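Local coordinates for uncharacterized protein (Bacteroides caccae, PDB 3NO2) that is of unknown function but folds as a six-bladed beta-propeller related to the Mal s 1 allergenic protein-like family, at residues 113-118 and 149-155. Numbering follows the deposited sequence. Where two conformers were deposited one is given.
Sequences KTEFET and REIAPNG
The edge strand 110-116 of one blade of this six-bladed beta-propeller packs against the next blade, where strand 147-151 runs into a type I beta turn from A152 to G155; CA atoms come as close as 4.9 Å at F116 and G155. The turn is closed by G155 N bonding A152 O, and the T114 hydroxyl binds the carbonyl of its second residue: OG1 donates to P153 O at 2.7 Å, tilted 16° from the carbonyl plane. With OG1 beside the backbone N (chi1 -62°), T114 CG2 falls anti to that N and sits 3.5 Å from A152 O. G155 CA lies 3.4 Å from E115 O, a CA-H...O contact. Deeper between the blades, I151 crosses F116 at about a right angle: its CG1 lies over one ring face, offset toward the rim, while its CG2 meets F116 CB at 4.2 Å. I101 and F127 also touch the F116 side chain. Beyond I151, the extended arm of R149, in one of its two conformers, reaches the loop that follows the edge strand. Its NH2 donates to T118 O at 2.9 Å, on a lone pair in the plane of the T118 carbonyl, though the oxygen is tilted out of the guanidinium plane; NH1 adds a weak bond. NH2 also forms a salt bridge with E147 OE2. Two waters bridge NH1 to E117 O, the nearer lying in the guanidinium plane and 2.8 Å from E117 O.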
loop_
_atom_site.group_PDB
_atom_site.type_symbol
_atom_site.label_atom_id
_atom_site.label_comp_id
_atom_site.label_asym_id
_atom_site.label_seq_id
_atom_site.Cartn_x
_atom_site.Cartn_y
_atom_site.Cartn_z
ATOM N N LYS A 113 4.480 -10.989 -16.915
ATOM C CA LYS A 113 5.582 -10.079 -16.618
ATOM C C LYS A 113 5.470 -8.847 -17.452
ATOM O O LYS A 113 5.233 -8.955 -18.680
ATOM C CB LYS A 113 6.889 -10.763 -16.911
ATOM C CG LYS A 113 8.093 -9.934 -16.641
ATOM C CD LYS A 113 9.374 -10.767 -16.955
ATOM C CE LYS A 113 10.621 -10.067 -16.610
ATOM N NZ LYS A 113 11.792 -10.938 -17.144
ATOM N N THR A 114 5.654 -7.677 -16.854
ATOM C CA THR A 114 5.726 -6.402 -17.531
ATOM C C THR A 114 6.952 -5.652 -17.092
ATOM O O THR A 114 7.230 -5.563 -15.887
ATOM C CB THR A 114 4.459 -5.580 -17.193
ATOM O OG1 THR A 114 3.318 -6.306 -17.683
ATOM C CG2 THR A 114 4.508 -4.124 -17.789
ATOM N N GLU A 115 7.724 -5.130 -18.027
ATOM C CA GLU A 115 8.877 -4.289 -17.759
ATOM C C GLU A 115 8.642 -2.888 -18.313
ATOM O O GLU A 115 8.100 -2.731 -19.422
ATOM C CB GLU A 115 10.131 -4.871 -18.390
ATOM C CG GLU A 115 10.574 -6.181 -17.775
ATOM C CD GLU A 115 11.812 -6.792 -18.435
ATOM O OE1 GLU A 115 12.087 -6.457 -19.598
ATOM O OE2 GLU A 115 12.485 -7.605 -17.809
ATOM N N PHE A 116 9.071 -1.862 -17.583
ATOM C CA PHE A 116 8.980 -0.495 -18.064
ATOM C C PHE A 116 10.094 0.307 -17.409
ATOM O O PHE A 116 10.567 0.000 -16.314
ATOM C CB PHE A 116 7.586 0.087 -17.779
ATOM C CG PHE A 116 7.235 0.198 -16.304
ATOM C CD1 PHE A 116 6.789 -0.893 -15.598
ATOM C CD2 PHE A 116 7.310 1.413 -15.652
ATOM C CE1 PHE A 116 6.477 -0.803 -14.261
ATOM C CE2 PHE A 116 6.975 1.497 -14.305
ATOM C CZ PHE A 116 6.568 0.392 -13.625
ATOM N N GLU A 117 10.507 1.356 -18.085
ATOM C CA GLU A 117 11.485 2.288 -17.564
ATOM C C GLU A 117 10.829 3.628 -17.241
ATOM O O GLU A 117 10.108 4.237 -18.063
ATOM C CB GLU A 117 12.637 2.468 -18.553
ATOM C CG GLU A 117 13.675 3.485 -18.135
ATOM C CD GLU A 117 14.272 3.222 -16.745
ATOM O OE1 GLU A 117 14.623 2.083 -16.489
ATOM O OE2 GLU A 117 14.330 4.190 -15.940
ATOM N N THR A 118 11.046 4.070 -16.004
ATOM C CA THR A 118 10.446 5.291 -15.501
ATOM C C THR A 118 11.251 6.526 -15.804
ATOM O O THR A 118 10.714 7.631 -15.706
ATOM C CB THR A 118 10.284 5.252 -13.965
ATOM O OG1 THR A 118 11.561 5.078 -13.323
ATOM C CG2 THR A 118 9.300 4.130 -13.537
ATOM N N ARG A 149 1.241 7.046 -13.503
ATOM C CA ARG A 149 1.267 6.610 -14.896
ATOM C C ARG A 149 0.406 5.359 -15.082
ATOM O O ARG A 149 0.240 4.526 -14.155
ATOM C CB ARG A 149 2.685 6.303 -15.336
ATOM C CG ARG A 149 3.548 7.526 -15.565
ATOM C CD ARG A 149 4.938 7.109 -16.075
ATOM N NE ARG A 149 5.957 8.077 -15.727
ATOM C CZ ARG A 149 7.238 7.980 -16.056
ATOM N NH1 ARG A 149 7.674 6.958 -16.772
ATOM N NH2 ARG A 149 8.082 8.918 -15.666
ATOM N N GLU A 150 -0.182 5.238 -16.267
ATOM C CA GLU A 150 -0.924 4.042 -16.629
ATOM C C GLU A 150 -0.076 3.305 -17.661
ATOM O O GLU A 150 0.270 3.861 -18.711
ATOM C CB GLU A 150 -2.309 4.376 -17.175
ATOM C CG GLU A 150 -3.191 3.122 -17.361
ATOM C CD GLU A 150 -4.593 3.426 -17.855
ATOM O OE1 GLU A 150 -5.116 4.513 -17.529
ATOM O OE2 GLU A 150 -5.167 2.575 -18.578
ATOM N N ILE A 151 0.323 2.081 -17.326
ATOM C CA ILE A 151 1.285 1.279 -18.100
ATOM C C ILE A 151 0.550 0.031 -18.642
ATOM O O ILE A 151 -0.083 -0.716 -17.889
ATOM C CB ILE A 151 2.462 0.860 -17.197
ATOM C CG1 ILE A 151 3.235 2.079 -16.644
ATOM C CG2 ILE A 151 3.441 -0.094 -17.978
ATOM C CD1 ILE A 151 3.818 2.917 -17.678
ATOM N N ALA A 152 0.632 -0.210 -19.943
ATOM C CA ALA A 152 0.063 -1.408 -20.531
ATOM C C ALA A 152 0.872 -2.662 -20.146
ATOM O O ALA A 152 2.031 -2.570 -19.772
ATOM C CB ALA A 152 0.067 -1.241 -22.050
ATOM N N PRO A 153 0.279 -3.841 -20.358
ATOM C CA PRO A 153 1.062 -5.043 -20.045
ATOM C C PRO A 153 2.338 -5.206 -20.821
ATOM O O PRO A 153 3.268 -5.852 -20.308
ATOM C CB PRO A 153 0.103 -6.178 -20.330
ATOM C CG PRO A 153 -1.240 -5.594 -20.107
ATOM C CD PRO A 153 -1.126 -4.144 -20.607
ATOM N N ASN A 154 2.453 -4.604 -22.025
ATOM C CA ASN A 154 3.735 -4.667 -22.742
ATOM C C ASN A 154 4.709 -3.615 -22.329
ATOM O O ASN A 154 5.805 -3.520 -22.872
ATOM C CB ASN A 154 3.528 -4.691 -24.245
ATOM C CG ASN A 154 3.019 -3.383 -24.801
ATOM O OD1 ASN A 154 2.696 -2.465 -24.056
ATOM N ND2 ASN A 154 2.906 -3.293 -26.146
ATOM N N GLY A 155 4.331 -2.776 -21.362
ATOM C CA GLY A 155 5.204 -1.724 -20.875
ATOM C C GLY A 155 4.952 -0.332 -21.470
ATOM O O GLY A 155 5.551 0.649 -21.010
HETATM O O HOH W 1 7.287 4.368 -18.013
HETATM O O HOH W 2 10.143 7.218 -18.943
#